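Local coordinates for protein 361aa long hypothetical D-aminopeptidase (Pyrococcus horikoshii, PDB 2DRH) that is of unknown function but probably acts as an aminopeptidase, at residues E109-Y114 with E156-A161; D113-L116 with D121-V124; L215-V220 with Y342-E347. One frame throughout, in Å; residues are numbered along the deposited sequence.

Interaction 1. Residues E109-Y114 with E156-A161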
loop_
_atom_site.group_PDB
_atom_site.type_symbol
_atom_site.label_atom_id
_atom_site.label_comp_id
_atom_site.label_asym_id
_atom_site.label_seq_id
_atom_site.Cartn_x
_atom_site.Cartn_y
_atom_site.Cartn_z
ATOM N N GLU A 109 -4.083 22.024 -16.594
ATOM C CA GLU A 109 -3.850 22.763 -17.826
ATOM C C GLU A 109 -2.934 23.963 -17.569
ATOM O O GLU A 109 -1.948 24.157 -18.274
ATOM C CB GLU A 109 -5.177 23.239 -18.413
ATOM C CG GLU A 109 -6.079 22.117 -18.913
ATOM C CD GLU A 109 -5.644 21.568 -20.262
ATOM O OE1 GLU A 109 -4.446 21.264 -20.427
ATOM O OE2 GLU A 109 -6.507 21.428 -21.156
ATOM N N GLY A 110 -3.268 24.758 -16.555
ATOM C CA GLY A 110 -2.470 25.928 -16.233
ATOM C C GLY A 110 -1.067 25.580 -15.786
ATOM O O GLY A 110 -0.092 26.205 -16.207
ATOM N N LEU A 111 -0.964 24.582 -14.917
ATOM C CA LEU A 111 0.325 24.137 -14.418
ATOM C C LEU A 111 1.211 23.731 -15.594
ATOM O O LEU A 111 2.393 24.098 -15.660
ATOM C CB LEU A 111 0.130 22.956 -13.463
ATOM C CG LEU A 111 1.385 22.326 -12.866
ATOM C CD1 LEU A 111 2.268 23.410 -12.244
ATOM C CD2 LEU A 111 0.982 21.296 -11.826
ATOM N N LEU A 112 0.649 22.967 -16.523
ATOM C CA LEU A 112 1.417 22.549 -17.688
ATOM C C LEU A 112 1.827 23.772 -18.505
ATOM O O LEU A 112 2.901 23.784 -19.110
ATOM C CB LEU A 112 0.609 21.588 -18.562
ATOM C CG LEU A 112 0.419 20.166 -18.027
ATOM C CD1 LEU A 112 -0.408 19.363 -19.015
ATOM C CD2 LEU A 112 1.777 19.507 -17.813
ATOM N N ASP A 113 0.977 24.797 -18.531
ATOM C CA ASP A 113 1.310 26.006 -19.275
ATOM C C ASP A 113 2.639 26.544 -18.747
ATOM O O ASP A 113 3.547 26.867 -19.517
ATOM C CB ASP A 113 0.241 27.089 -19.093
ATOM C CG ASP A 113 -1.029 26.815 -19.883
ATOM O OD1 ASP A 113 -0.992 26.009 -20.838
ATOM O OD2 ASP A 113 -2.062 27.433 -19.552
ATOM N N TYR A 114 2.736 26.638 -17.426
ATOM C CA TYR A 114 3.939 27.136 -16.773
ATOM C C TYR A 114 5.135 26.225 -17.039
ATOM O O TYR A 114 6.177 26.675 -17.511
ATOM C CB TYR A 114 3.702 27.255 -15.259
ATOM C CG TYR A 114 4.926 27.691 -14.470
ATOM C CD1 TYR A 114 5.389 29.010 -14.523
ATOM C CD2 TYR A 114 5.637 26.776 -13.690
ATOM C CE1 TYR A 114 6.533 29.405 -13.823
ATOM C CE2 TYR A 114 6.784 27.161 -12.986
ATOM C CZ TYR A 114 7.223 28.476 -13.057
ATOM O OH TYR A 114 8.348 28.851 -12.359
ATOM N N GLU A 156 -0.380 32.632 -12.588
ATOM C CA GLU A 156 -0.291 33.825 -11.755
ATOM C C GLU A 156 0.051 33.460 -10.311
ATOM O O GLU A 156 0.928 34.080 -9.695
ATOM C CB GLU A 156 -1.618 34.601 -11.804
ATOM C CG GLU A 156 -1.645 35.920 -11.037
ATOM C CD GLU A 156 -0.533 36.888 -11.448
ATOM O OE1 GLU A 156 -0.307 37.074 -12.662
ATOM O OE2 GLU A 156 0.109 37.479 -10.552
ATOM N N ALA A 157 -0.639 32.458 -9.773
ATOM C CA ALA A 157 -0.394 32.022 -8.399
ATOM C C ALA A 157 1.069 31.617 -8.229
ATOM O O ALA A 157 1.678 31.892 -7.194
ATOM C CB ALA A 157 -1.312 30.848 -8.036
ATOM N N ILE A 158 1.628 30.972 -9.251
ATOM C CA ILE A 158 3.018 30.538 -9.199
ATOM C C ILE A 158 3.979 31.727 -9.230
ATOM O O ILE A 158 4.990 31.728 -8.539
ATOM C CB ILE A 158 3.348 29.593 -10.379
ATOM C CG1 ILE A 158 2.444 28.355 -10.315
ATOM C CG2 ILE A 158 4.825 29.194 -10.335
ATOM C CD1 ILE A 158 2.625 27.396 -11.468
ATOM N N LYS A 159 3.657 32.745 -10.019
ATOM C CA LYS A 159 4.520 33.917 -10.116
ATOM C C LYS A 159 4.365 34.898 -8.950
ATOM O O LYS A 159 5.178 35.810 -8.787
ATOM C CB LYS A 159 4.291 34.615 -11.461
ATOM C CG LYS A 159 4.750 33.753 -12.640
ATOM C CD LYS A 159 4.468 34.394 -13.990
ATOM C CE LYS A 159 5.020 33.532 -15.118
ATOM N NZ LYS A 159 4.741 34.115 -16.462
ATOM N N ARG A 160 3.334 34.700 -8.133
ATOM C CA ARG A 160 3.102 35.550 -6.965
ATOM C C ARG A 160 3.703 34.892 -5.721
ATOM O O ARG A 160 3.781 35.509 -4.659
ATOM C CB ARG A 160 1.606 35.740 -6.706
ATOM C CG ARG A 160 0.835 36.637 -7.665
ATOM C CD ARG A 160 -0.622 36.707 -7.192
ATOM N NE ARG A 160 -1.459 37.614 -7.975
ATOM C CZ ARG A 160 -2.759 37.804 -7.756
ATOM N NH1 ARG A 160 -3.372 37.151 -6.779
ATOM N NH2 ARG A 160 -3.451 38.639 -8.518
ATOM N N ALA A 161 4.117 33.636 -5.849
ATOM C CA ALA A 161 4.671 32.907 -4.714
ATOM C C ALA A 161 5.878 33.591 -4.086
ATOM O O ALA A 161 6.782 34.041 -4.789
ATOM C CB ALA A 161 5.046 31.494 -5.137
#
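Tyr114 and Ile158 mark the closest approach of two helical segments, with their CA atoms 8.4 Å apart. Residues 109-114 belong to helix 104-118. Residues 156-161 come from the C-terminal part of helix 151-160 and the turn after it. At this spacing the backbones do not meet, and side chains make the contact.

Ile158 points toward the partner helix and presents two of its carbons to one face of the Tyr114 ring. CG2 makes a CH-pi contact. Ile158 CG2 stands 3.8 Å from the centroid of the Tyr114 ring, 15° off its normal, and its closest ring atom is CZ. CD1, at the end of the other branch, lies on the same face near the root of the ring, with Ile158 CD1 3.8 Å from Tyr114 CG. The ring meets both because CG is anti to the backbone N (chi1 177°), which sends it toward Ile158. Leu111, one helical turn earlier, crosses Ile158 at about a right angle and brings its CD1 to 4.1 Å from Ile158 CD1.

Both helices belong to the helical layer that covers the four-stranded mixed sheet, as in the alpha-beta-beta-alpha fold of DmpA relatives. Ala157 and Ile158 touch its strand 48-56. With an alanine at Tyr114, Ile158 CG2 and CD1 would probably lose the aromatic face they rest against.

On the sheet side, Arg160 NE forms a salt bridge with Glu156 OE2 at 3.0 Å, though its hydrogen bond is bent and weak, and its NH1 bonds to His31 O. Asp113 OD1 pairs with Arg151 and with Arg147 of the second subunit.

Interaction 2. Residues D113-L116 with D121-V124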
loop_
_atom_site.group_PDB
_atom_site.type_symbol
_atom_site.label_atom_id
_atom_site.label_comp_id
_atom_site.label_asym_id
_atom_site.label_seq_id
_atom_site.Cartn_x
_atom_site.Cartn_y
_atom_site.Cartn_z
ATOM N N ASP A 113 0.977 24.797 -18.531
ATOM C CA ASP A 113 1.310 26.006 -19.275
ATOM C C ASP A 113 2.639 26.544 -18.747
ATOM O O ASP A 113 3.547 26.867 -19.517
ATOM C CB ASP A 113 0.241 27.089 -19.093
ATOM C CG ASP A 113 -1.029 26.815 -19.883
ATOM O OD1 ASP A 113 -0.992 26.009 -20.838
ATOM O OD2 ASP A 113 -2.062 27.433 -19.552
ATOM N N TYR A 114 2.736 26.638 -17.426
ATOM C CA TYR A 114 3.939 27.136 -16.773
ATOM C C TYR A 114 5.135 26.225 -17.039
ATOM O O TYR A 114 6.177 26.675 -17.511
ATOM C CB TYR A 114 3.702 27.255 -15.259
ATOM C CG TYR A 114 4.926 27.691 -14.470
ATOM C CD1 TYR A 114 5.389 29.010 -14.523
ATOM C CD2 TYR A 114 5.637 26.776 -13.690
ATOM C CE1 TYR A 114 6.533 29.405 -13.823
ATOM C CE2 TYR A 114 6.784 27.161 -12.986
ATOM C CZ TYR A 114 7.223 28.476 -13.057
ATOM O OH TYR A 114 8.348 28.851 -12.359
ATOM N N ILE A 115 4.967 24.941 -16.738
ATOM C CA ILE A 115 6.020 23.946 -16.907
ATOM C C ILE A 115 6.603 23.823 -18.310
ATOM O O ILE A 115 7.829 23.765 -18.470
ATOM C CB ILE A 115 5.527 22.548 -16.449
ATOM C CG1 ILE A 115 5.248 22.574 -14.942
ATOM C CG2 ILE A 115 6.570 21.479 -16.779
ATOM C CD1 ILE A 115 4.517 21.347 -14.427
ATOM N N LEU A 116 5.745 23.772 -19.324
ATOM C CA LEU A 116 6.238 23.641 -20.692
ATOM C C LEU A 116 6.982 24.902 -21.122
ATOM O O LEU A 116 7.888 24.845 -21.950
ATOM C CB LEU A 116 5.089 23.341 -21.659
ATOM C CG LEU A 116 4.345 22.026 -21.389
ATOM C CD1 LEU A 116 3.220 21.855 -22.393
ATOM C CD2 LEU A 116 5.311 20.861 -21.473
ATOM N N ASP A 121 12.281 20.988 -23.517
ATOM C CA ASP A 121 12.734 19.650 -23.863
ATOM C C ASP A 121 11.686 18.587 -23.526
ATOM O O ASP A 121 11.751 17.462 -24.014
ATOM C CB ASP A 121 14.069 19.347 -23.170
ATOM C CG ASP A 121 14.037 19.624 -21.683
ATOM O OD1 ASP A 121 13.368 20.589 -21.264
ATOM O OD2 ASP A 121 14.701 18.886 -20.924
ATOM N N ILE A 122 10.715 18.952 -22.702
ATOM C CA ILE A 122 9.652 18.024 -22.322
ATOM C C ILE A 122 8.808 17.684 -23.552
ATOM O O ILE A 122 8.361 18.576 -24.265
ATOM C CB ILE A 122 8.750 18.641 -21.227
ATOM C CG1 ILE A 122 9.549 18.792 -19.928
ATOM C CG2 ILE A 122 7.509 17.782 -21.008
ATOM C CD1 ILE A 122 8.752 19.374 -18.763
ATOM N N GLY A 123 8.614 16.394 -23.809
ATOM C CA GLY A 123 7.817 15.975 -24.951
ATOM C C GLY A 123 8.578 15.915 -26.268
ATOM O O GLY A 123 8.003 15.582 -27.309
ATOM N N VAL A 124 9.872 16.227 -26.229
ATOM C CA VAL A 124 10.697 16.212 -27.434
ATOM C C VAL A 124 11.976 15.382 -27.255
ATOM O O VAL A 124 12.145 14.350 -27.902
ATOM C CB VAL A 124 11.093 17.653 -27.851
ATOM C CG1 VAL A 124 11.702 17.652 -29.244
ATOM C CG2 VAL A 124 9.888 18.556 -27.800
#
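Ile122 reaches from a tight turn to Ile115 and Leu116 in helix 104-118. The arrangement is a helix followed by a loop that folds back on it. Residues 121-124 form a type II beta turn. Val124 N bonds to Asp121 O at 3.2 Å, and Ile122 and Gly123 hold the two central positions. Gly123 has a positive phi (84°), a backbone shape that favours glycine, since a CB would collide with Ile122 O.

Ile122 carries the whole contact from its side. Its CG1 stands beside the backbone N and anti to the carbonyl carbon (chi1 -67°). The chain then runs on extended, so CD1 is carried well out from the turn. CD1 meets Ile115, and CG2, on the other branch, meets Leu116. The two branches thus serve different residues of the helix.

The Ile115 contact is the closer one, with Ile115 CG2 3.6 Å from Ile122 CD1. The short branch of Ile115 does the touching: its CG2 is anti to the backbone N, and the two isoleucine side chains meet at a slant. The Leu116 side chain crosses that of Ile122 at about a right angle. With chi2 at 179°, Leu116 CD1 continues the chain while CD2 branches off and comes nearer the turn. Leu116 CD2 ends 3.8 Å from Ile122 CG2 and also lies near CB of the same isoleucine.

All three residues are buried. Ile115 also packs on Thr94 and Val129, and Ile122 on Tyr63. Asp121 is held by Lys64 (salt bridge from OD1) and Tyr293 OH (hydrogen bond to OD2). The second subunit grips both segments at once: Arg145 of that subunit gives its NH2 to Leu116 O and its NH1 to Ile122 O.

Interaction 3. Residues L215-V220 with Y342-E347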
loop_
_atom_site.group_PDB
_atom_site.type_symbol
_atom_site.label_atom_id
_atom_site.label_comp_id
_atom_site.label_asym_id
_atom_site.label_seq_id
_atom_site.Cartn_x
_atom_site.Cartn_y
_atom_site.Cartn_z
ATOM N N LEU A 215 -14.563 20.508 16.945
ATOM C CA LEU A 215 -13.487 21.470 17.176
ATOM C C LEU A 215 -12.812 21.383 18.545
ATOM O O LEU A 215 -13.431 21.596 19.593
ATOM C CB LEU A 215 -14.000 22.896 16.924
ATOM C CG LEU A 215 -12.973 24.039 17.015
ATOM C CD1 LEU A 215 -11.775 23.767 16.111
ATOM C CD2 LEU A 215 -13.646 25.345 16.631
ATOM N N THR A 216 -11.521 21.071 18.513
ATOM C CA THR A 216 -10.719 20.947 19.718
ATOM C C THR A 216 -9.499 21.852 19.577
ATOM O O THR A 216 -8.698 21.675 18.659
ATOM C CB THR A 216 -10.249 19.499 19.893
ATOM O OG1 THR A 216 -11.378 18.625 19.761
ATOM C CG2 THR A 216 -9.605 19.305 21.262
ATOM N N ILE A 217 -9.364 22.825 20.475
ATOM C CA ILE A 217 -8.232 23.748 20.408
ATOM C C ILE A 217 -7.359 23.643 21.642
ATOM O O ILE A 217 -7.754 24.053 22.729
ATOM C CB ILE A 217 -8.700 25.215 20.243
ATOM C CG1 ILE A 217 -9.506 25.362 18.949
ATOM C CG2 ILE A 217 -7.491 26.147 20.208
ATOM C CD1 ILE A 217 -9.962 26.781 18.655
ATOM N N ALA A 218 -6.169 23.085 21.461
ATOM C CA ALA A 218 -5.234 22.907 22.560
ATOM C C ALA A 218 -5.909 22.106 23.664
ATOM O O ALA A 218 -5.754 22.406 24.844
ATOM C CB ALA A 218 -4.767 24.267 23.093
ATOM N N GLY A 219 -6.677 21.097 23.261
ATOM C CA GLY A 219 -7.359 20.238 24.216
ATOM C C GLY A 219 -8.730 20.691 24.692
ATOM O O GLY A 219 -9.486 19.901 25.263
ATOM N N VAL A 220 -9.057 21.955 24.456
ATOM C CA VAL A 220 -10.340 22.510 24.882
ATOM C C VAL A 220 -11.430 22.292 23.831
ATOM O O VAL A 220 -11.254 22.646 22.666
ATOM C CB VAL A 220 -10.207 24.027 25.162
ATOM C CG1 VAL A 220 -11.531 24.585 25.674
ATOM C CG2 VAL A 220 -9.089 24.272 26.178
ATOM N N TYR A 342 -19.219 32.003 9.445
ATOM C CA TYR A 342 -18.627 33.072 10.228
ATOM C C TYR A 342 -17.266 32.690 10.762
ATOM O O TYR A 342 -17.029 31.541 11.111
ATOM C CB TYR A 342 -19.535 33.446 11.399
ATOM C CG TYR A 342 -20.875 33.988 10.981
ATOM C CD1 TYR A 342 -21.921 33.132 10.636
ATOM C CD2 TYR A 342 -21.098 35.364 10.919
ATOM C CE1 TYR A 342 -23.159 33.636 10.240
ATOM C CE2 TYR A 342 -22.328 35.878 10.524
ATOM C CZ TYR A 342 -23.352 35.011 10.186
ATOM O OH TYR A 342 -24.567 35.524 9.791
ATOM N N ALA A 343 -16.376 33.672 10.829
ATOM C CA ALA A 343 -15.033 33.444 11.332
ATOM C C ALA A 343 -15.108 33.118 12.810
ATOM O O ALA A 343 -15.928 33.681 13.537
ATOM C CB ALA A 343 -14.183 34.678 11.122
ATOM N N LEU A 344 -14.258 32.202 13.252
ATOM C CA LEU A 344 -14.212 31.814 14.657
ATOM C C LEU A 344 -14.028 33.064 15.521
ATOM O O LEU A 344 -13.043 33.785 15.373
ATOM C CB LEU A 344 -13.040 30.857 14.876
ATOM C CG LEU A 344 -12.834 30.236 16.256
ATOM C CD1 LEU A 344 -13.951 29.237 16.551
ATOM C CD2 LEU A 344 -11.477 29.544 16.279
ATOM N N PRO A 345 -14.977 33.343 16.432
ATOM C CA PRO A 345 -14.888 34.519 17.310
ATOM C C PRO A 345 -13.689 34.458 18.263
ATOM O O PRO A 345 -13.726 33.767 19.281
ATOM C CB PRO A 345 -16.228 34.497 18.044
ATOM C CG PRO A 345 -16.561 33.034 18.088
ATOM C CD PRO A 345 -16.223 32.600 16.685
ATOM N N LYS A 346 -12.643 35.214 17.935
ATOM C CA LYS A 346 -11.406 35.228 18.717
ATOM C C LYS A 346 -11.487 35.694 20.171
ATOM O O LYS A 346 -10.796 35.144 21.032
ATOM C CB LYS A 346 -10.340 36.022 17.951
ATOM C CG LYS A 346 -9.911 35.325 16.658
ATOM C CD LYS A 346 -8.918 36.143 15.829
ATOM C CE LYS A 346 -9.588 37.327 15.146
ATOM N NZ LYS A 346 -10.684 36.913 14.216
ATOM N N GLU A 347 -12.313 36.698 20.460
ATOM C CA GLU A 347 -12.454 37.176 21.835
ATOM C C GLU A 347 -13.232 36.138 22.637
ATOM O O GLU A 347 -13.014 35.962 23.831
ATOM C CB GLU A 347 -13.188 38.517 21.878
ATOM C CG GLU A 347 -12.381 39.681 21.339
ATOM C CD GLU A 347 -11.041 39.836 22.037
ATOM O OE1 GLU A 347 -11.006 39.787 23.286
ATOM O OE2 GLU A 347 -10.022 40.018 21.337
#
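Leu344 has its CG anti to the backbone N (chi1 -176°), and this sends the branched end of the side chain toward residues 215-220. Its two methyls then part. CD1 goes to Leu215 and CD2 to Ile217. In Ile217, CG1 lies beside the backbone N (chi1 -60°) and the chain continues fully extended, so CD1 is the leading atom.

Ile217 and Leu344 meet tip to tip, with Ile217 CD1 3.9 Å from Leu344 CD2. Leu215 comes in at a slant, and its CD2 sits 3.9 Å from Leu344 CD1. The contact is purely apolar and small, about 91 Å² in all. The backbones stay well apart, with 10.7 Å between the CA atoms of Leu215 and Leu344.

Helix 309-328 adds Leu327, which touches both Leu215 and Leu344, and Ile324, which touches Ile217. Leu349 of helix 346-355 also packs on Ile217. Pro345 sits at the N-cap of that helix, directly after Leu344.

Ile217 and Val220 bond to each other in both directions, with Ile217 N to Val220 O at 2.9 Å and Val220 N to Ile217 O at 3.0 Å. Between them Ala218 and Gly219, both with positive phi, form a type I' turn without flanking regular strands. The loop that carries it packs against the approach to helix 346-355, with helix 309-328 completing the apolar cluster.

Overall arrangement
Interactions 1 and 2 are neighbours, with centres 13 Å apart. They share Asp113 and Tyr114 and use overlapping parts of helix 104-118. Interaction 1 joins that helix to helix 151-160, and interaction 2 joins its end to the following loop. Both lie beside the second subunit. Interaction 3 is on the opposite side of the chain's centre. It is 34 Å from interaction 1 and 45 Å from interaction 2, centre to centre, and touches neither. Its nearest atoms are about 21 Å and 33 Å away, respectively. Interaction 3 comes within reach of the third subunit, through a weak hydrogen bond of Thr216.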